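Local coordinates for lipase (Photobacterium sp. M37, PDB 2ORY), which hydrolyses triacylglycerols as a cold-adapted alpha/beta-hydrolase lipase of the class 3 family, at residues A[4-9]-A[229-234]; A[102-107]-A[240-245]. One frame throughout, in Å; residues are numbered along the deposited sequence.

In the fold
Contact 1 sets the first turn of the N-terminal helix 5-15 against the segment 229-234, which runs beside the edge strand 199-206 of the main sheet; it is small and only partly buried. Contact 2 is buried, larger in area, and joins a loop, 102-107, to the approach and start of helix 244-247, farther from the middle of the chain. The chemistry differs accordingly: alkyl groups of Glu6, Thr229 and Ile231 in contact 1, an indole with a valine over one face and an aspartate placed obliquely beside it in contact 2. No hydrogen bond crosses either contact. Their centres lie about 23 Å apart, and Tyr240 OH probably hydrogen-bonds to Ser234 O.

Contact 1: residues A[4-9]-A[229-234]; sequences TKEQLM and TRIANS
Glu6 lays the aliphatic part of its side chain against Ile231, and this is the close part of the contact: the terminal methyl Ile231 CD1 stands 3.8 Å from Glu6 CB and equally near CG. The two side chains cross at about a right angle, so the isoleucine meets the glutamate by its end and not along its length. In Ile231 the CG1 branch lies anti to the carbonyl carbon (chi1 -60°) and the chain is then extended, which carries CD1 out to the helix. Ile231 is buried, and its side chain also touches Phe206, Leu293 and Met320. Toward Thr229 the packing loosens, with Glu6 CG 4.3 Å from Thr229 CG2, and no hydrogen bond joins the segments. Segment 229-234, itself not a regular strand, runs along edge strand 199-206 of the alpha/beta-hydrolase sheet: Thr229 bonds through its backbone to Thr203 and Ile231 to Pro205. Glu6 and Met9 touch Ile204, and Met9 also Cys169 and Thr171, so helix 5-15 packs across strands 199-206 and 166-173. On the more exposed side the helix start is fastened by a capping box. Thr4 OG1 accepts from Gln7 N at 3.1 Å, and Gln7 OE1 in turn takes the Thr4 N-H at 2.7 Å, almost straight (172°) and in the carbonyl plane on a lone pair. Gln7 NE2 donates to Met320 O. The Glu6 chain bends at chi2 (100°), turning its carboxylate back toward the helix start, where OE1 comes 3.5 Å from Thr4 OG1, at best a weak interaction.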
ATOM      1  N   THR A   4     -16.874  -4.660   7.482  1.00 36.19           N
ATOM      2  CA  THR A   4     -17.011  -4.511   6.038  1.00 35.24           C
ATOM      3  C   THR A   4     -15.744  -5.051   5.348  1.00 35.32           C
ATOM      4  O   THR A   4     -14.732  -5.341   6.002  1.00 27.86           O
ATOM      5  CB  THR A   4     -17.178  -3.039   5.637  1.00 37.21           C
ATOM      6  OG1 THR A   4     -15.952  -2.341   5.898  1.00 32.18           O
ATOM      7  CG2 THR A   4     -18.321  -2.385   6.440  1.00 34.59           C
ATOM      8  N   LYS A   5     -15.811  -5.181   4.028  1.00 28.64           N
ATOM      9  CA  LYS A   5     -14.691  -5.671   3.244  1.00 35.60           C
ATOM     10  C   LYS A   5     -13.507  -4.723   3.429  1.00 32.32           C
ATOM     11  O   LYS A   5     -12.382  -5.162   3.625  1.00 30.09           O
ATOM     12  CB  LYS A   5     -15.081  -5.748   1.764  1.00 37.82           C
ATOM     13  CG  LYS A   5     -14.007  -6.305   0.833  1.00 42.60           C
ATOM     14  CD  LYS A   5     -14.511  -6.310  -0.614  1.00 45.32           C
ATOM     15  CE  LYS A   5     -13.438  -6.745  -1.593  1.00 47.93           C
ATOM     16  NZ  LYS A   5     -13.024  -8.126  -1.298  1.00 52.85           N
ATOM     17  N   GLU A   6     -13.781  -3.424   3.388  1.00 31.60           N
ATOM     18  CA  GLU A   6     -12.744  -2.412   3.545  1.00 34.47           C
ATOM     19  C   GLU A   6     -12.047  -2.510   4.892  1.00 31.62           C
ATOM     20  O   GLU A   6     -10.826  -2.390   4.975  1.00 32.53           O
ATOM     21  CB  GLU A   6     -13.340  -1.017   3.359  1.00 33.72           C
ATOM     22  CG  GLU A   6     -13.927  -0.833   1.990  1.00 42.49           C
ATOM     23  CD  GLU A   6     -15.430  -0.979   1.967  1.00 49.88           C
ATOM     24  OE1 GLU A   6     -15.977  -2.015   2.428  1.00 48.23           O
ATOM     25  OE2 GLU A   6     -16.063  -0.028   1.469  1.00 55.72           O
ATOM     26  N   GLN A   7     -12.828  -2.722   5.945  1.00 28.14           N
ATOM     27  CA  GLN A   7     -12.281  -2.864   7.290  1.00 30.28           C
ATOM     28  C   GLN A   7     -11.435  -4.134   7.375  1.00 31.39           C
ATOM     29  O   GLN A   7     -10.406  -4.176   8.055  1.00 32.39           O
ATOM     30  CB  GLN A   7     -13.411  -2.943   8.317  1.00 28.47           C
ATOM     31  CG  GLN A   7     -14.274  -1.701   8.373  1.00 34.94           C
ATOM     32  CD  GLN A   7     -15.401  -1.856   9.365  1.00 40.38           C
ATOM     33  OE1 GLN A   7     -16.296  -2.681   9.181  1.00 39.66           O
ATOM     34  NE2 GLN A   7     -15.358  -1.073  10.432  1.00 36.53           N
ATOM     35  N   LEU A   8     -11.868  -5.173   6.679  1.00 28.36           N
ATOM     36  CA  LEU A   8     -11.130  -6.418   6.705  1.00 29.03           C
ATOM     37  C   LEU A   8      -9.783  -6.241   6.054  1.00 27.13           C
ATOM     38  O   LEU A   8      -8.774  -6.646   6.612  1.00 37.39           O
ATOM     39  CB  LEU A   8     -11.905  -7.523   5.998  1.00 27.89           C
ATOM     40  CG  LEU A   8     -11.224  -8.889   5.987  1.00 30.75           C
ATOM     41  CD1 LEU A   8     -11.044  -9.388   7.415  1.00 31.35           C
ATOM     42  CD2 LEU A   8     -12.080  -9.863   5.195  1.00 34.26           C
ATOM     43  N   MET A   9      -9.764  -5.641   4.871  1.00 30.14           N
ATOM     44  CA  MET A   9      -8.517  -5.396   4.158  1.00 27.98           C
ATOM     45  C   MET A   9      -7.584  -4.435   4.927  1.00 25.21           C
ATOM     46  O   MET A   9      -6.366  -4.487   4.767  1.00 26.46           O
ATOM     47  CB  MET A   9      -8.817  -4.840   2.762  1.00 25.05           C
ATOM     48  CG  MET A   9      -9.611  -5.780   1.849  1.00 28.43           C
ATOM     49  SD  MET A   9      -8.991  -7.474   1.719  1.00 25.99           S
ATOM     50  CE  MET A   9      -7.689  -7.274   0.692  1.00 41.99           C
ATOM     51  N   THR A 229     -11.384   0.337  -4.567  1.00 27.92           N
ATOM     52  CA  THR A 229     -11.873   1.291  -3.584  1.00 27.47           C
ATOM     53  C   THR A 229     -10.637   1.944  -2.973  1.00 24.75           C
ATOM     54  O   THR A 229      -9.956   1.344  -2.152  1.00 28.32           O
ATOM     55  CB  THR A 229     -12.691   0.598  -2.471  1.00 30.82           C
ATOM     56  OG1 THR A 229     -13.843  -0.019  -3.056  1.00 31.65           O
ATOM     57  CG2 THR A 229     -13.141   1.618  -1.402  1.00 20.56           C
ATOM     58  N   ARG A 230     -10.345   3.168  -3.389  1.00 29.08           N
ATOM     59  CA  ARG A 230      -9.171   3.908  -2.904  1.00 30.62           C
ATOM     60  C   ARG A 230      -9.524   4.654  -1.624  1.00 26.53           C
ATOM     61  O   ARG A 230     -10.336   5.576  -1.639  1.00 28.10           O
ATOM     62  CB  ARG A 230      -8.719   4.910  -3.971  1.00 33.49           C
ATOM     63  CG  ARG A 230      -7.225   4.943  -4.238  1.00 38.10           C
ATOM     64  CD  ARG A 230      -6.639   6.293  -3.952  1.00 29.37           C
ATOM     65  NE  ARG A 230      -7.332   7.382  -4.625  1.00 27.92           N
ATOM     66  CZ  ARG A 230      -7.199   8.659  -4.278  1.00 30.16           C
ATOM     67  NH1 ARG A 230      -6.395   8.989  -3.270  1.00 26.95           N
ATOM     68  NH2 ARG A 230      -7.879   9.603  -4.917  1.00 26.51           N
ATOM     69  N   ILE A 231      -8.905   4.267  -0.521  1.00 25.77           N
ATOM     70  CA  ILE A 231      -9.204   4.898   0.757  1.00 23.54           C
ATOM     71  C   ILE A 231      -8.071   5.798   1.234  1.00 23.80           C
ATOM     72  O   ILE A 231      -6.959   5.337   1.486  1.00 16.83           O
ATOM     73  CB  ILE A 231      -9.555   3.806   1.813  1.00 24.52           C
ATOM     74  CG1 ILE A 231     -10.785   3.013   1.318  1.00 29.77           C
ATOM     75  CG2 ILE A 231      -9.836   4.441   3.174  1.00 28.20           C
ATOM     76  CD1 ILE A 231     -11.271   1.906   2.235  1.00 28.40           C
ATOM     77  N   ALA A 232      -8.366   7.099   1.313  1.00 24.15           N
ATOM     78  CA  ALA A 232      -7.407   8.104   1.766  1.00 22.34           C
ATOM     79  C   ALA A 232      -8.012   9.023   2.815  1.00 27.02           C
ATOM     80  O   ALA A 232      -9.170   9.436   2.701  1.00 25.01           O
ATOM     81  CB  ALA A 232      -6.928   8.938   0.614  1.00 17.78           C
ATOM     82  N   ASN A 233      -7.211   9.334   3.829  1.00 29.66           N
ATOM     83  CA  ASN A 233      -7.584  10.241   4.917  1.00 27.78           C
ATOM     84  C   ASN A 233      -7.296  11.648   4.362  1.00 28.11           C
ATOM     85  O   ASN A 233      -6.225  11.888   3.809  1.00 24.82           O
ATOM     86  CB  ASN A 233      -6.712   9.907   6.146  1.00 27.58           C
ATOM     87  CG  ASN A 233      -6.769  10.973   7.258  1.00 29.32           C
ATOM     88  OD1 ASN A 233      -7.475  11.978   7.162  1.00 31.64           O
ATOM     89  ND2 ASN A 233      -6.001  10.743   8.316  1.00 24.17           N
ATOM     90  N   SER A 234      -8.249  12.569   4.475  1.00 24.71           N
ATOM     91  CA  SER A 234      -8.032  13.918   3.944  1.00 22.97           C
ATOM     92  C   SER A 234      -6.838  14.656   4.558  1.00 24.36           C
ATOM     93  O   SER A 234      -6.260  15.548   3.925  1.00 26.89           O
ATOM     94  CB  SER A 234      -9.291  14.781   4.127  1.00 25.74           C
ATOM     95  OG  SER A 234      -9.603  14.974   5.505  1.00 27.70           O
TER

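Contact 2: residues A[102-107]-A[240-245]; sequences FNDFMV and YAWNTN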
ATOM      1  N   PHE A 102       9.302  12.196   0.697  1.00 18.87           N
ATOM      2  CA  PHE A 102       9.880  13.450   0.199  1.00 27.67           C
ATOM      3  C   PHE A 102      11.256  13.304  -0.478  1.00 27.23           C
ATOM      4  O   PHE A 102      11.556  14.018  -1.422  1.00 25.26           O
ATOM      5  CB  PHE A 102      10.023  14.477   1.327  1.00 26.10           C
ATOM      6  CG  PHE A 102       8.723  15.010   1.856  1.00 24.49           C
ATOM      7  CD1 PHE A 102       7.509  14.461   1.471  1.00 31.79           C
ATOM      8  CD2 PHE A 102       8.724  16.075   2.751  1.00 29.90           C
ATOM      9  CE1 PHE A 102       6.314  14.961   1.966  1.00 33.04           C
ATOM     10  CE2 PHE A 102       7.538  16.587   3.255  1.00 32.80           C
ATOM     11  CZ  PHE A 102       6.325  16.025   2.859  1.00 35.10           C
ATOM     12  N   ASN A 103      12.099  12.406   0.016  1.00 26.23           N
ATOM     13  CA  ASN A 103      13.424  12.249  -0.579  1.00 29.97           C
ATOM     14  C   ASN A 103      13.521  11.196  -1.690  1.00 29.97           C
ATOM     15  O   ASN A 103      14.609  10.714  -2.001  1.00 30.78           O
ATOM     16  CB  ASN A 103      14.450  11.937   0.513  1.00 23.94           C
ATOM     17  CG  ASN A 103      14.779  13.141   1.350  1.00 24.72           C
ATOM     18  OD1 ASN A 103      15.732  13.872   1.068  1.00 16.26           O
ATOM     19  ND2 ASN A 103      13.982  13.369   2.383  1.00 18.28           N
ATOM     20  N   ASP A 104      12.394  10.852  -2.300  1.00 30.93           N
ATOM     21  CA  ASP A 104      12.386   9.860  -3.380  1.00 31.34           C
ATOM     22  C   ASP A 104      12.906  10.417  -4.724  1.00 31.86           C
ATOM     23  O   ASP A 104      12.189  11.111  -5.443  1.00 32.32           O
ATOM     24  CB  ASP A 104      10.965   9.334  -3.554  1.00 32.06           C
ATOM     25  CG  ASP A 104      10.894   8.137  -4.470  1.00 37.39           C
ATOM     26  OD1 ASP A 104       9.793   7.552  -4.574  1.00 38.86           O
ATOM     27  OD2 ASP A 104      11.923   7.779  -5.083  1.00 35.49           O
ATOM     28  N   PHE A 105      14.149  10.099  -5.068  1.00 30.87           N
ATOM     29  CA  PHE A 105      14.742  10.577  -6.314  1.00 37.15           C
ATOM     30  C   PHE A 105      14.062   9.961  -7.521  1.00 35.54           C
ATOM     31  O   PHE A 105      13.932  10.591  -8.561  1.00 39.68           O
ATOM     32  CB  PHE A 105      16.212  10.170  -6.416  1.00 42.96           C
ATOM     33  CG  PHE A 105      17.172  11.133  -5.807  1.00 44.78           C
ATOM     34  CD1 PHE A 105      17.301  11.236  -4.430  1.00 43.41           C
ATOM     35  CD2 PHE A 105      17.998  11.898  -6.622  1.00 46.01           C
ATOM     36  CE1 PHE A 105      18.243  12.083  -3.874  1.00 43.20           C
ATOM     37  CE2 PHE A 105      18.943  12.748  -6.077  1.00 50.10           C
ATOM     38  CZ  PHE A 105      19.068  12.842  -4.699  1.00 49.46           C
ATOM     39  N   MET A 106      13.659   8.709  -7.356  1.00 32.25           N
ATOM     40  CA  MET A 106      13.061   7.904  -8.416  1.00 31.69           C
ATOM     41  C   MET A 106      11.718   8.282  -9.019  1.00 29.54           C
ATOM     42  O   MET A 106      11.156   7.505  -9.791  1.00 34.13           O
ATOM     43  CB  MET A 106      13.003   6.445  -7.962  1.00 25.62           C
ATOM     44  CG  MET A 106      13.865   5.507  -8.787  1.00 42.84           C
ATOM     45  SD  MET A 106      15.168   4.680  -7.843  1.00 42.35           S
ATOM     46  CE  MET A 106      14.258   3.662  -6.843  1.00 34.99           C
ATOM     47  N   VAL A 107      11.179   9.445  -8.682  1.00 32.27           N
ATOM     48  CA  VAL A 107       9.915   9.827  -9.285  1.00 29.21           C
ATOM     49  C   VAL A 107      10.163  10.838 -10.386  1.00 32.62           C
ATOM     50  O   VAL A 107       9.245  11.186 -11.125  1.00 30.27           O
ATOM     51  CB  VAL A 107       8.901  10.413  -8.255  1.00 34.50           C
ATOM     52  CG1 VAL A 107       8.407   9.300  -7.324  1.00 28.72           C
ATOM     53  CG2 VAL A 107       9.538  11.563  -7.455  1.00 30.35           C
ATOM     54  N   TYR A 240      -1.052  12.899  -1.138  1.00 18.98           N
ATOM     55  CA  TYR A 240      -0.906  14.193  -1.825  1.00 22.92           C
ATOM     56  C   TYR A 240       0.274  14.303  -2.786  1.00 22.27           C
ATOM     57  O   TYR A 240       0.473  15.348  -3.407  1.00 21.58           O
ATOM     58  CB  TYR A 240      -0.814  15.353  -0.822  1.00 28.56           C
ATOM     59  CG  TYR A 240      -2.133  15.760  -0.191  1.00 28.90           C
ATOM     60  CD1 TYR A 240      -2.738  14.962   0.782  1.00 31.59           C
ATOM     61  CD2 TYR A 240      -2.759  16.961  -0.542  1.00 34.55           C
ATOM     62  CE1 TYR A 240      -3.923  15.341   1.395  1.00 30.09           C
ATOM     63  CE2 TYR A 240      -3.965  17.359   0.074  1.00 32.75           C
ATOM     64  CZ  TYR A 240      -4.534  16.539   1.041  1.00 35.77           C
ATOM     65  OH  TYR A 240      -5.710  16.897   1.666  1.00 39.00           O
ATOM     66  N   ALA A 241       1.073  13.246  -2.880  1.00 21.32           N
ATOM     67  CA  ALA A 241       2.213  13.208  -3.794  1.00 22.21           C
ATOM     68  C   ALA A 241       1.837  12.201  -4.879  1.00 24.86           C
ATOM     69  O   ALA A 241       1.184  11.190  -4.579  1.00 24.94           O
ATOM     70  CB  ALA A 241       3.457  12.738  -3.060  1.00 18.74           C
ATOM     71  N   TRP A 242       2.238  12.435  -6.125  1.00 24.51           N
ATOM     72  CA  TRP A 242       3.027  13.581  -6.537  1.00 28.76           C
ATOM     73  C   TRP A 242       2.287  14.492  -7.529  1.00 26.23           C
ATOM     74  O   TRP A 242       2.912  15.174  -8.332  1.00 28.12           O
ATOM     75  CB  TRP A 242       4.328  13.092  -7.182  1.00 32.61           C
ATOM     76  CG  TRP A 242       5.379  12.660  -6.208  1.00 33.78           C
ATOM     77  CD1 TRP A 242       6.407  13.420  -5.716  1.00 31.39           C
ATOM     78  CD2 TRP A 242       5.523  11.363  -5.624  1.00 34.51           C
ATOM     79  NE1 TRP A 242       7.182  12.675  -4.869  1.00 35.57           N
ATOM     80  CE2 TRP A 242       6.664  11.406  -4.791  1.00 37.89           C
ATOM     81  CE3 TRP A 242       4.805  10.168  -5.725  1.00 35.24           C
ATOM     82  CZ2 TRP A 242       7.102  10.296  -4.061  1.00 39.57           C
ATOM     83  CZ3 TRP A 242       5.242   9.056  -5.000  1.00 42.68           C
ATOM     84  CH2 TRP A 242       6.379   9.130  -4.181  1.00 43.42           C
ATOM     85  N   ASN A 243       0.964  14.491  -7.510  1.00 27.87           N
ATOM     86  CA  ASN A 243       0.240  15.376  -8.417  1.00 27.08           C
ATOM     87  C   ASN A 243       0.666  16.795  -8.023  1.00 26.28           C
ATOM     88  O   ASN A 243       0.679  17.128  -6.840  1.00 25.36           O
ATOM     89  CB  ASN A 243      -1.264  15.158  -8.247  1.00 31.21           C
ATOM     90  CG  ASN A 243      -2.098  16.260  -8.882  1.00 29.30           C
ATOM     91  OD1 ASN A 243      -2.276  17.327  -8.307  1.00 23.53           O
ATOM     92  ND2 ASN A 243      -2.605  15.999 -10.071  1.00 21.07           N
ATOM     93  N   THR A 244       1.035  17.627  -8.997  1.00 28.24           N
ATOM     94  CA  THR A 244       1.503  18.977  -8.674  1.00 31.88           C
ATOM     95  C   THR A 244       0.531  19.817  -7.839  1.00 32.58           C
ATOM     96  O   THR A 244       0.933  20.426  -6.853  1.00 33.76           O
ATOM     97  CB  THR A 244       1.912  19.783  -9.945  1.00 30.60           C
ATOM     98  OG1 THR A 244       0.740  20.206 -10.646  1.00 51.22           O
ATOM     99  CG2 THR A 244       2.770  18.930 -10.880  1.00 24.45           C
ATOM    100  N   ASN A 245      -0.742  19.844  -8.214  1.00 36.03           N
ATOM    101  CA  ASN A 245      -1.728  20.621  -7.457  1.00 35.72           C
ATOM    102  C   ASN A 245      -1.808  20.167  -6.009  1.00 34.24           C
ATOM    103  O   ASN A 245      -1.875  20.986  -5.092  1.00 32.06           O
ATOM    104  CB  ASN A 245      -3.103  20.498  -8.105  1.00 40.05           C
ATOM    105  CG  ASN A 245      -3.177  21.228  -9.413  1.00 48.77           C
ATOM    106  OD1 ASN A 245      -2.996  22.449  -9.459  1.00 55.48           O
ATOM    107  ND2 ASN A 245      -3.436  20.495 -10.492  1.00 50.08           N
TER
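Val107 seats its methyl CG1 over the six-membered ring of Trp242, in a CH-pi contact 3.6 Å from the ring centroid and only 8° off the normal. Its other methyl, CG2, reaches the pyrrole part of the indole and lies 3.7 Å from Trp242 NE1, so the two branches of the valine span both rings. The opposite indole face is met by Ala241 CB, 3.5 Å from the plane and shifted toward the rim, which sandwiches the ring between a neighbour in sequence and a residue of the other segment. The peptide bond between Ala241 and Trp242 is cis. With CG anti to its own carbonyl carbon (chi1 -79°), Trp242 sends the indole across to 102-107. In this alpha/beta-hydrolase fold 102-107 lies in the connection between helix 97-102 and strand 110-112. Residues 240-245 run into the first turn of helix 244-247, a few residues after Asp236, a probable member of the Ser-His-Asp triad with Ser174 and His312. Leu101 and Pro209 also touch the tryptophan. Asp104 brushes the ring obliquely without a hydrogen bond to it, its carboxylate plane turned 74° from the indole and OD1 3.8 Å from Trp242 CH2. Its polar partners are others: OD1 hydrogen-bonds to Ser128 OG of helix 127-138, and OD2 takes a weak, bent bond from Met106 N at 3.0 Å. Hydrogen bonds fix the backbone round the tryptophan: Trp242 N donates to the side-chain OG1 of Thr210, Ala241 bonds to Thr210 through the backbone, and Asn243 OD1, at the N-cap of helix 244-247, accepts from Ser246 N.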